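Local coordinates for protein succinate-semialdehyde dehydrogenase (Streptococcus pyogenes MGAS1882, PDB 4OGD) that catalyses the oxidation of succinic semialdehyde to succinate, using NADP+ as cofactor, as a member of the aldehyde dehydrogenase family, at residues E169-E173 and A174-A178; R255-A259 and G260-T264; Q359-F362 and G363-E367. All coordinates share one frame; numbering follows the deposited sequence.

Contact 1 of 3, residues E169-E173 and A174-A178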
ATOM      1  N   GLU A 169      24.193  11.703  11.000  1.00  8.73           N
ATOM      2  CA  GLU A 169      25.642  11.745  11.234  1.00  9.44           C
ATOM      3  C   GLU A 169      26.241  10.340  11.280  1.00 11.86           C
ATOM      4  O   GLU A 169      27.343  10.105  10.764  1.00  9.42           O
ATOM      5  CB  GLU A 169      25.950  12.513  12.527  1.00 11.49           C
ATOM      6  CG  GLU A 169      25.732  14.011  12.383  1.00 12.60           C
ATOM      7  CD  GLU A 169      25.666  14.749  13.709  1.00 15.14           C
ATOM      8  OE1 GLU A 169      25.715  14.100  14.773  1.00 18.14           O
ATOM      9  OE2 GLU A 169      25.575  15.994  13.672  1.00 18.32           O
ATOM     10  N   LEU A 170      25.515   9.419  11.911  1.00  8.22           N
ATOM     11  CA  LEU A 170      25.909   8.013  11.986  1.00  8.82           C
ATOM     12  C   LEU A 170      26.090   7.395  10.600  1.00 10.78           C
ATOM     13  O   LEU A 170      27.090   6.719  10.326  1.00 10.97           O
ATOM     14  CB  LEU A 170      24.849   7.232  12.770  1.00  7.91           C
ATOM     15  CG  LEU A 170      24.846   5.700  12.729  1.00  8.65           C
ATOM     16  CD1 LEU A 170      26.103   5.127  13.377  1.00  9.19           C
ATOM     17  CD2 LEU A 170      23.599   5.132  13.400  1.00  9.38           C
ATOM     18  N   VAL A 171      25.110   7.614   9.732  1.00  9.15           N
ATOM     19  CA  VAL A 171      25.118   7.007   8.406  1.00  7.43           C
ATOM     20  C   VAL A 171      26.258   7.575   7.548  1.00  9.22           C
ATOM     21  O   VAL A 171      26.917   6.840   6.806  1.00 10.33           O
ATOM     22  CB  VAL A 171      23.727   7.151   7.738  1.00  8.25           C
ATOM     23  CG1 VAL A 171      23.780   6.823   6.259  1.00 11.16           C
ATOM     24  CG2 VAL A 171      22.729   6.255   8.454  1.00  7.75           C
ATOM     25  N   LEU A 172      26.499   8.877   7.662  1.00  9.81           N
ATOM     26  CA  LEU A 172      27.643   9.499   7.006  1.00  9.99           C
ATOM     27  C   LEU A 172      28.960   8.960   7.569  1.00 10.60           C
ATOM     28  O   LEU A 172      29.891   8.665   6.808  1.00 10.41           O
ATOM     29  CB  LEU A 172      27.576  11.017   7.158  1.00 11.41           C
ATOM     30  CG  LEU A 172      26.413  11.661   6.398  1.00 10.22           C
ATOM     31  CD1 LEU A 172      26.194  13.075   6.902  1.00 10.51           C
ATOM     32  CD2 LEU A 172      26.687  11.662   4.902  1.00 11.61           C
ATOM     33  N   GLU A 173      29.032   8.822   8.890  1.00 10.44           N
ATOM     34  CA  GLU A 173      30.225   8.271   9.533  1.00  9.07           C
ATOM     35  C   GLU A 173      30.546   6.864   9.036  1.00  9.83           C
ATOM     36  O   GLU A 173      31.719   6.490   8.914  1.00  9.93           O
ATOM     37  CB  GLU A 173      30.079   8.264  11.059  1.00  9.44           C
ATOM     38  CG  GLU A 173      31.393   7.922  11.782  1.00 10.84           C
ATOM     39  CD  GLU A 173      31.264   7.891  13.292  1.00 12.19           C
ATOM     40  OE1 GLU A 173      30.159   8.157  13.809  1.00 12.02           O
ATOM     41  OE2 GLU A 173      32.284   7.598  13.963  1.00 13.75           O
ATOM     42  N   ALA A 174      29.502   6.096   8.738  1.00  8.84           N
ATOM     43  CA  ALA A 174      29.650   4.727   8.256  1.00  8.31           C
ATOM     44  C   ALA A 174      30.132   4.651   6.809  1.00  9.26           C
ATOM     45  O   ALA A 174      30.399   3.560   6.293  1.00 11.04           O
ATOM     46  CB  ALA A 174      28.340   3.958   8.422  1.00 10.80           C
ATOM     47  N   GLY A 175      30.216   5.803   6.149  1.00  9.97           N
ATOM     48  CA  GLY A 175      30.757   5.851   4.802  1.00  9.87           C
ATOM     49  C   GLY A 175      29.732   5.929   3.683  1.00 11.83           C
ATOM     50  O   GLY A 175      30.094   5.938   2.511  1.00 13.27           O
ATOM     51  N   ALA A 176      28.453   5.986   4.041  1.00 10.53           N
ATOM     52  CA  ALA A 176      27.396   6.084   3.042  1.00  8.84           C
ATOM     53  C   ALA A 176      27.475   7.434   2.349  1.00 10.01           C
ATOM     54  O   ALA A 176      27.841   8.432   2.969  1.00 12.67           O
ATOM     55  CB  ALA A 176      26.025   5.901   3.701  1.00  9.53           C
ATOM     56  N   GLU A 177      27.136   7.467   1.062  1.00  9.53           N
ATOM     57  CA  GLU A 177      27.187   8.718   0.317  1.00  8.93           C
ATOM     58  C   GLU A 177      26.181   9.706   0.890  1.00 10.13           C
ATOM     59  O   GLU A 177      25.099   9.310   1.328  1.00 10.56           O
ATOM     60  CB  GLU A 177      26.918   8.487  -1.171  1.00 11.06           C
ATOM     61  CG  GLU A 177      26.989   9.765  -1.988  1.00  9.51           C
ATOM     62  CD  GLU A 177      27.104   9.534  -3.477  1.00 12.27           C
ATOM     63  OE1 GLU A 177      27.467   8.412  -3.886  1.00 14.08           O
ATOM     64  OE2 GLU A 177      26.838  10.497  -4.230  1.00 12.92           O
ATOM     65  N   ALA A 178      26.561  10.978   0.928  1.00 10.17           N
ATOM     66  CA  ALA A 178      25.646  12.039   1.327  1.00  9.72           C
ATOM     67  C   ALA A 178      24.347  11.935   0.537  1.00 10.84           C
ATOM     68  O   ALA A 178      24.356  11.830  -0.699  1.00 10.10           O
ATOM     69  CB  ALA A 178      26.290  13.405   1.121  1.00 13.52           C
TER
HETATM   70  O   HOH W   1      30.056   9.424   4.190  1.00 11.46           O
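L172 and G175 meet where helix 161-173 runs out, and the way the chain turns there is a textbook Schellman motif. The amide N of A176 bonds back to V171 O at 3.3 Å, while G175 N reaches L172 O at 3.0 Å, standing 62° out of that carbonyl's plane. Between them they enclose the reversal made possible by the positive phi of G175 (101°). One step earlier, A174 N still completes an ordinary helical bond to L170 O (3.0 Å).

The apolar contact that belongs to the motif joins V171 and A176: V171 CG1 presses on A176 CB at 3.5 Å, a methyl-to-methyl contact covered by helix 136-148 through F142 and F146. The side chain of L172 adds another. Its CB leaves the helix pointing away from the tail, and a chi1 of -67° sets CG anti to the carbonyl carbon. From CG, the CD2 branch turns back to do the touching: it lies 3.7 Å from A178 CA and 3.9 Å from A176 O. Farther round the helix, the carboxylate of E173 makes a salt bridge with R61 through OE2.

L172 O, already holding the G175 amide, also accepts a hydrogen bond from a water that gives a second one to A176 O, each at 2.7 Å. The carbonyls of L170, V171 and L172 are thus answered by tail amides, and that of L172 by the water as well, while methyl groups close the apolar side; polar and apolar requirements are met together as the chain heads for strand 181-183, at the edge of the Rossmann-fold sheet.

Contact 2 of 3, residues R255-A259 and G260-T264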
ATOM      1  N   ARG A 255       3.065  -3.658  30.393  1.00  8.95           N
ATOM      2  CA  ARG A 255       2.375  -2.368  30.435  1.00  9.67           C
ATOM      3  C   ARG A 255       3.266  -1.174  30.774  1.00  7.58           C
ATOM      4  O   ARG A 255       2.957  -0.044  30.392  1.00  9.93           O
ATOM      5  CB  ARG A 255       1.161  -2.406  31.378  1.00  8.41           C
ATOM      6  CG  ARG A 255       0.246  -1.172  31.263  1.00  9.35           C
ATOM      7  CD  ARG A 255      -0.137  -0.893  29.806  1.00  9.49           C
ATOM      8  NE  ARG A 255      -1.108   0.192  29.697  1.00  8.61           N
ATOM      9  CZ  ARG A 255      -0.981   1.245  28.896  1.00  9.06           C
ATOM     10  NH1 ARG A 255       0.083   1.363  28.108  1.00  8.37           N
ATOM     11  NH2 ARG A 255      -1.923   2.183  28.876  1.00 10.72           N
ATOM     12  N   LEU A 256       4.373  -1.417  31.478  1.00 10.70           N
ATOM     13  CA  LEU A 256       5.189  -0.323  31.999  1.00  9.27           C
ATOM     14  C   LEU A 256       6.526  -0.082  31.289  1.00 10.20           C
ATOM     15  O   LEU A 256       7.195   0.911  31.556  1.00  9.72           O
ATOM     16  CB  LEU A 256       5.407  -0.487  33.509  1.00 10.57           C
ATOM     17  CG  LEU A 256       4.119  -0.509  34.337  1.00 12.13           C
ATOM     18  CD1 LEU A 256       4.458  -0.659  35.799  1.00 13.13           C
ATOM     19  CD2 LEU A 256       3.331   0.767  34.128  1.00 11.28           C
ATOM     20  N   TYR A 257       6.905  -0.973  30.383  1.00  9.32           N
ATOM     21  CA  TYR A 257       8.077  -0.727  29.546  1.00  9.39           C
ATOM     22  C   TYR A 257       7.864   0.573  28.775  1.00 10.26           C
ATOM     23  O   TYR A 257       6.768   0.821  28.248  1.00  8.67           O
ATOM     24  CB  TYR A 257       8.280  -1.901  28.593  1.00  9.27           C
ATOM     25  CG  TYR A 257       9.359  -1.702  27.562  1.00 10.92           C
ATOM     26  CD1 TYR A 257       9.053  -1.168  26.316  1.00 14.41           C
ATOM     27  CD2 TYR A 257      10.670  -2.077  27.818  1.00 12.97           C
ATOM     28  CE1 TYR A 257      10.014  -0.988  25.365  1.00 16.30           C
ATOM     29  CE2 TYR A 257      11.656  -1.902  26.854  1.00 14.14           C
ATOM     30  CZ  TYR A 257      11.312  -1.353  25.632  1.00 14.90           C
ATOM     31  OH  TYR A 257      12.254  -1.151  24.650  1.00 20.09           O
ATOM     32  N   ASN A 258       8.901   1.406  28.728  1.00  8.94           N
ATOM     33  CA  ASN A 258       8.840   2.726  28.090  1.00  7.80           C
ATOM     34  C   ASN A 258       7.714   3.581  28.669  1.00  9.33           C
ATOM     35  O   ASN A 258       7.100   4.385  27.964  1.00  9.79           O
ATOM     36  CB  ASN A 258       8.730   2.602  26.558  1.00  9.14           C
ATOM     37  CG  ASN A 258       9.297   3.814  25.819  1.00 10.79           C
ATOM     38  OD1 ASN A 258      10.121   4.565  26.347  1.00  9.17           O
ATOM     39  ND2 ASN A 258       8.867   3.993  24.571  1.00  9.19           N
ATOM     40  N   ALA A 259       7.450   3.373  29.963  1.00  8.93           N
ATOM     41  CA  ALA A 259       6.370   4.036  30.696  1.00  7.84           C
ATOM     42  C   ALA A 259       5.014   3.902  30.011  1.00  9.90           C
ATOM     43  O   ALA A 259       4.153   4.775  30.139  1.00 10.28           O
ATOM     44  CB  ALA A 259       6.714   5.523  30.967  1.00  7.71           C
ATOM     45  N   GLY A 260       4.827   2.804  29.288  1.00  9.27           N
ATOM     46  CA  GLY A 260       3.556   2.531  28.633  1.00  8.44           C
ATOM     47  C   GLY A 260       3.382   3.235  27.303  1.00  9.40           C
ATOM     48  O   GLY A 260       2.336   3.101  26.666  1.00  8.66           O
ATOM     49  N   GLN A 261       4.409   3.967  26.875  1.00  8.46           N
ATOM     50  CA  GLN A 261       4.342   4.764  25.656  1.00 10.05           C
ATOM     51  C   GLN A 261       4.725   3.916  24.445  1.00  9.19           C
ATOM     52  O   GLN A 261       5.677   4.224  23.725  1.00 10.41           O
ATOM     53  CB  GLN A 261       5.275   5.965  25.784  1.00 10.15           C
ATOM     54  CG  GLN A 261       5.009   6.804  27.039  1.00 10.03           C
ATOM     55  CD  GLN A 261       6.050   7.892  27.223  1.00  9.44           C
ATOM     56  OE1 GLN A 261       5.763   9.083  27.061  1.00  9.04           O
ATOM     57  NE2 GLN A 261       7.275   7.489  27.554  1.00  9.50           N
ATOM     58  N   VAL A 262       3.981   2.835  24.231  1.00  8.04           N
ATOM     59  CA  VAL A 262       4.351   1.847  23.223  1.00  7.68           C
ATOM     60  C   VAL A 262       3.084   1.499  22.473  1.00  9.70           C
ATOM     61  O   VAL A 262       2.055   1.215  23.095  1.00  7.33           O
ATOM     62  CB  VAL A 262       4.942   0.578  23.880  1.00  8.28           C
ATOM     63  CG1 VAL A 262       5.355  -0.449  22.829  1.00  9.21           C
ATOM     64  CG2 VAL A 262       6.146   0.932  24.733  1.00  9.24           C
ATOM     65  N   CYS A 263       3.134   1.554  21.145  1.00 11.29           N
ATOM     66  CA  CYS A 263       1.950   1.237  20.357  1.00  7.27           C
ATOM     67  C   CYS A 263       1.462  -0.189  20.630  1.00  8.12           C
ATOM     68  O   CYS A 263       0.258  -0.454  20.579  1.00  7.77           O
ATOM     69  CB  CYS A 263       2.231   1.446  18.869  1.00 10.23           C
ATOM     70  SG  CYS A 263       3.677   0.577  18.271  1.00 16.84           S
ATOM     71  N   THR A 264       2.396  -1.089  20.947  1.00  6.80           N
ATOM     72  CA  THR A 264       2.072  -2.472  21.294  1.00  7.27           C
ATOM     73  C   THR A 264       2.116  -2.738  22.809  1.00  6.73           C
ATOM     74  O   THR A 264       2.317  -3.880  23.248  1.00  7.24           O
ATOM     75  CB  THR A 264       3.013  -3.478  20.580  1.00  7.50           C
ATOM     76  OG1 THR A 264       4.374  -3.061  20.747  1.00  8.60           O
ATOM     77  CG2 THR A 264       2.688  -3.563  19.092  1.00  8.05           C
TER
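G260 is folded back onto the end of helix 244-256: its N bonds to Y257 O at 3.0 Å, nearly straight at 157°, and its CA sits 3.2 Å from R255 O. The carbonyl of G260 meets the edge of the R255 guanidinium, where NH1 gives it only a weak bond (3.2 Å) and has a further partner in S265 OG. Q261 comes next and grips N258 O twice. Its backbone N (2.9 Å) and its side-chain NE2 (3.1 Å) approach that oxygen from opposite faces of the carbonyl plane; a chi1 of -54° places CG beside the backbone N, and the chain, extended from there, carries NE2 to the oxygen. The other end of this amide, OE1, is held by S306 N. N258, A259 and G260 all have left-handed backbone angles, followed by an inverse gamma turn centred on Q261; the sequence matches the loop that carries the nucleophilic cysteine in aldehyde dehydrogenases, consistent with C263 being its counterpart. V262 then sends CG2 to N258 CB (3.6 Å) and to the ring edge of Y257 at CD1 (3.9 Å), while its carbonyl oxygen accepts from K267 NZ.

Contact 3 of 3, residues Q359-F362 and G363-E367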
ATOM      1  N   GLN A 359     -10.318   4.241  23.849  1.00  9.77           N
ATOM      2  CA  GLN A 359      -9.184   5.142  23.600  1.00  9.84           C
ATOM      3  C   GLN A 359      -7.856   4.546  24.018  1.00 10.61           C
ATOM      4  O   GLN A 359      -7.765   3.899  25.058  1.00 13.67           O
ATOM      5  CB  GLN A 359      -9.360   6.456  24.364  1.00 14.00           C
ATOM      6  CG  GLN A 359     -10.430   7.368  23.819  1.00 14.92           C
ATOM      7  CD  GLN A 359     -10.368   8.761  24.421  1.00 18.28           C
ATOM      8  OE1 GLN A 359      -9.318   9.209  24.905  1.00 18.37           O
ATOM      9  NE2 GLN A 359     -11.497   9.457  24.397  1.00 19.16           N
ATOM     10  N   GLU A 360      -6.818   4.791  23.223  1.00 11.01           N
ATOM     11  CA  GLU A 360      -5.458   4.407  23.598  1.00 10.88           C
ATOM     12  C   GLU A 360      -4.887   5.398  24.604  1.00  9.77           C
ATOM     13  O   GLU A 360      -4.875   6.606  24.349  1.00 10.16           O
ATOM     14  CB  GLU A 360      -4.563   4.379  22.352  1.00  9.98           C
ATOM     15  CG  GLU A 360      -3.087   4.174  22.655  1.00 10.23           C
ATOM     16  CD  GLU A 360      -2.228   4.203  21.406  1.00 12.05           C
ATOM     17  OE1 GLU A 360      -2.529   5.008  20.501  1.00 12.81           O
ATOM     18  OE2 GLU A 360      -1.260   3.414  21.328  1.00  9.68           O
ATOM     19  N   ILE A 361      -4.421   4.892  25.747  1.00  9.88           N
ATOM     20  CA  ILE A 361      -3.724   5.717  26.732  1.00 10.02           C
ATOM     21  C   ILE A 361      -2.219   5.469  26.628  1.00  9.53           C
ATOM     22  O   ILE A 361      -1.735   4.367  26.928  1.00  9.52           O
ATOM     23  CB  ILE A 361      -4.186   5.413  28.168  1.00  9.22           C
ATOM     24  CG1 ILE A 361      -5.692   5.637  28.320  1.00 11.62           C
ATOM     25  CG2 ILE A 361      -3.448   6.316  29.153  1.00  9.98           C
ATOM     26  CD1 ILE A 361      -6.210   5.323  29.718  1.00 11.77           C
ATOM     27  N   PHE A 362      -1.490   6.491  26.196  1.00  8.59           N
ATOM     28  CA  PHE A 362      -0.053   6.369  25.939  1.00  8.32           C
ATOM     29  C   PHE A 362       0.741   6.710  27.199  1.00 10.24           C
ATOM     30  O   PHE A 362       1.533   7.662  27.229  1.00 11.30           O
ATOM     31  CB  PHE A 362       0.341   7.282  24.767  1.00  9.25           C
ATOM     32  CG  PHE A 362       1.241   6.629  23.745  1.00  9.98           C
ATOM     33  CD1 PHE A 362       2.504   7.144  23.481  1.00 10.00           C
ATOM     34  CD2 PHE A 362       0.814   5.514  23.034  1.00  9.68           C
ATOM     35  CE1 PHE A 362       3.339   6.554  22.516  1.00 13.80           C
ATOM     36  CE2 PHE A 362       1.629   4.915  22.077  1.00 11.00           C
ATOM     37  CZ  PHE A 362       2.898   5.435  21.821  1.00 13.06           C
ATOM     38  N   GLY A 363       0.516   5.920  28.240  1.00 10.11           N
ATOM     39  CA  GLY A 363       1.181   6.107  29.519  1.00 10.24           C
ATOM     40  C   GLY A 363       0.982   4.889  30.390  1.00 10.27           C
ATOM     41  O   GLY A 363       0.435   3.883  29.942  1.00  9.51           O
ATOM     42  N   PRO A 364       1.422   4.967  31.655  1.00  9.60           N
ATOM     43  CA  PRO A 364       1.482   3.794  32.530  1.00  9.70           C
ATOM     44  C   PRO A 364       0.152   3.496  33.198  1.00 14.03           C
ATOM     45  O   PRO A 364       0.073   3.487  34.426  1.00 12.35           O
ATOM     46  CB  PRO A 364       2.503   4.212  33.588  1.00 11.72           C
ATOM     47  CG  PRO A 364       2.367   5.703  33.657  1.00 10.33           C
ATOM     48  CD  PRO A 364       2.060   6.152  32.258  1.00 12.46           C
ATOM     49  N   VAL A 365      -0.876   3.246  32.392  1.00  8.55           N
ATOM     50  CA  VAL A 365      -2.219   3.048  32.912  1.00 10.77           C
ATOM     51  C   VAL A 365      -2.730   1.657  32.586  1.00 11.06           C
ATOM     52  O   VAL A 365      -3.077   1.365  31.440  1.00 10.34           O
ATOM     53  CB  VAL A 365      -3.199   4.102  32.358  1.00 11.52           C
ATOM     54  CG1 VAL A 365      -4.582   3.904  32.955  1.00 12.05           C
ATOM     55  CG2 VAL A 365      -2.687   5.510  32.646  1.00 10.54           C
ATOM     56  N   GLY A 366      -2.788   0.798  33.595  1.00  9.33           N
ATOM     57  CA  GLY A 366      -3.352  -0.524  33.415  1.00  9.49           C
ATOM     58  C   GLY A 366      -4.866  -0.429  33.336  1.00  9.89           C
ATOM     59  O   GLY A 366      -5.471   0.415  33.997  1.00 10.75           O
ATOM     60  N   GLU A 367      -5.475  -1.258  32.494  1.00  8.87           N
ATOM     61  CA  GLU A 367      -6.935  -1.285  32.365  1.00  9.55           C
ATOM     62  C   GLU A 367      -7.403  -2.723  32.438  1.00 11.54           C
ATOM     63  O   GLU A 367      -6.912  -3.573  31.701  1.00  9.00           O
ATOM     64  CB  GLU A 367      -7.359  -0.675  31.028  1.00  9.08           C
ATOM     65  CG  GLU A 367      -6.837   0.733  30.796  1.00 10.80           C
ATOM     66  CD  GLU A 367      -6.851   1.109  29.332  1.00 13.66           C
ATOM     67  OE1 GLU A 367      -7.780   0.671  28.622  1.00 11.09           O
ATOM     68  OE2 GLU A 367      -5.913   1.811  28.885  1.00 16.92           O
TER
HETATM   69  O   HOH W   2      -5.745   2.424  26.451  1.00 11.74           O
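The E-I-F-G-P-V sequence, a signature of aldehyde dehydrogenases, enters strand 365-371 through a turn in which I361 folds over V365 and E367. The CG2 of I361 meets V365 CG2 at 3.7 Å, and its CD1 lies 3.9 Å from V365 CG1, so the two branched side chains, crossing at about a right angle, interlock through both arms of the valine. A chi1 of -58° sets CG1 of I361 anti to the carbonyl carbon; with the chain extended beyond it, CD1 reaches E367, two residues past V365, whose CB also points toward the loop, and rests 3.6 Å from its OE2.

That carboxylate is buried, and the isoleucine's methyl groups cannot satisfy it. A water probably meets part of this need: it accepts from I361 N at 2.9 Å and lies an unusually short 2.5 Å from E367 OE2, linking the backbone of the loop to the side chain of the strand. The aliphatic contact and the polar bridge therefore lie next to each other, both at OE2. The side chain of R255 also packs against E367, and its positive charge would be expected to favour the ionised acid.

The bend itself is made of two inverse gamma turns, centred on F362 and P364. G363 N makes a weak bond to I361 O (3.0 Å), and V365 N a weak one to G363 O (2.9 Å). Beyond the bend, G366 pairs with T345 and I347 and E367 with F269, while V365 is covered by V314 and I318 of helix 308-323. E360 turns its carboxylate to K267 and to G232 N. Tight turns leading into an inner strand of the catalytic-domain sheet characterise this conserved segment; in other aldehyde dehydrogenases the motif's glutamate contacts the cofactor's nicotinamide ribose, so E360 probably lies near that site.

How the contacts relate
From the N terminus, contact 1 comes first: it closes the end of helix 161-173 in the Rossmann-type nucleotide-binding part, on the way to strand 181-183. Contact 2 then turns the chain out of helix 244-256 towards strand 268-272, and contact 3 later leads a loop into strand 365-371. The three follow in series; none nests in or crosses another. Contact 1 stands apart, its centre about 31 Å from that of contact 2 and 38 Å from that of contact 3. Contacts 2 and 3 do touch, their centres about 8 Å apart: R255 reaches over to the carbonyls of I361 and V365, tying the presumed cysteine loop to the conserved turn.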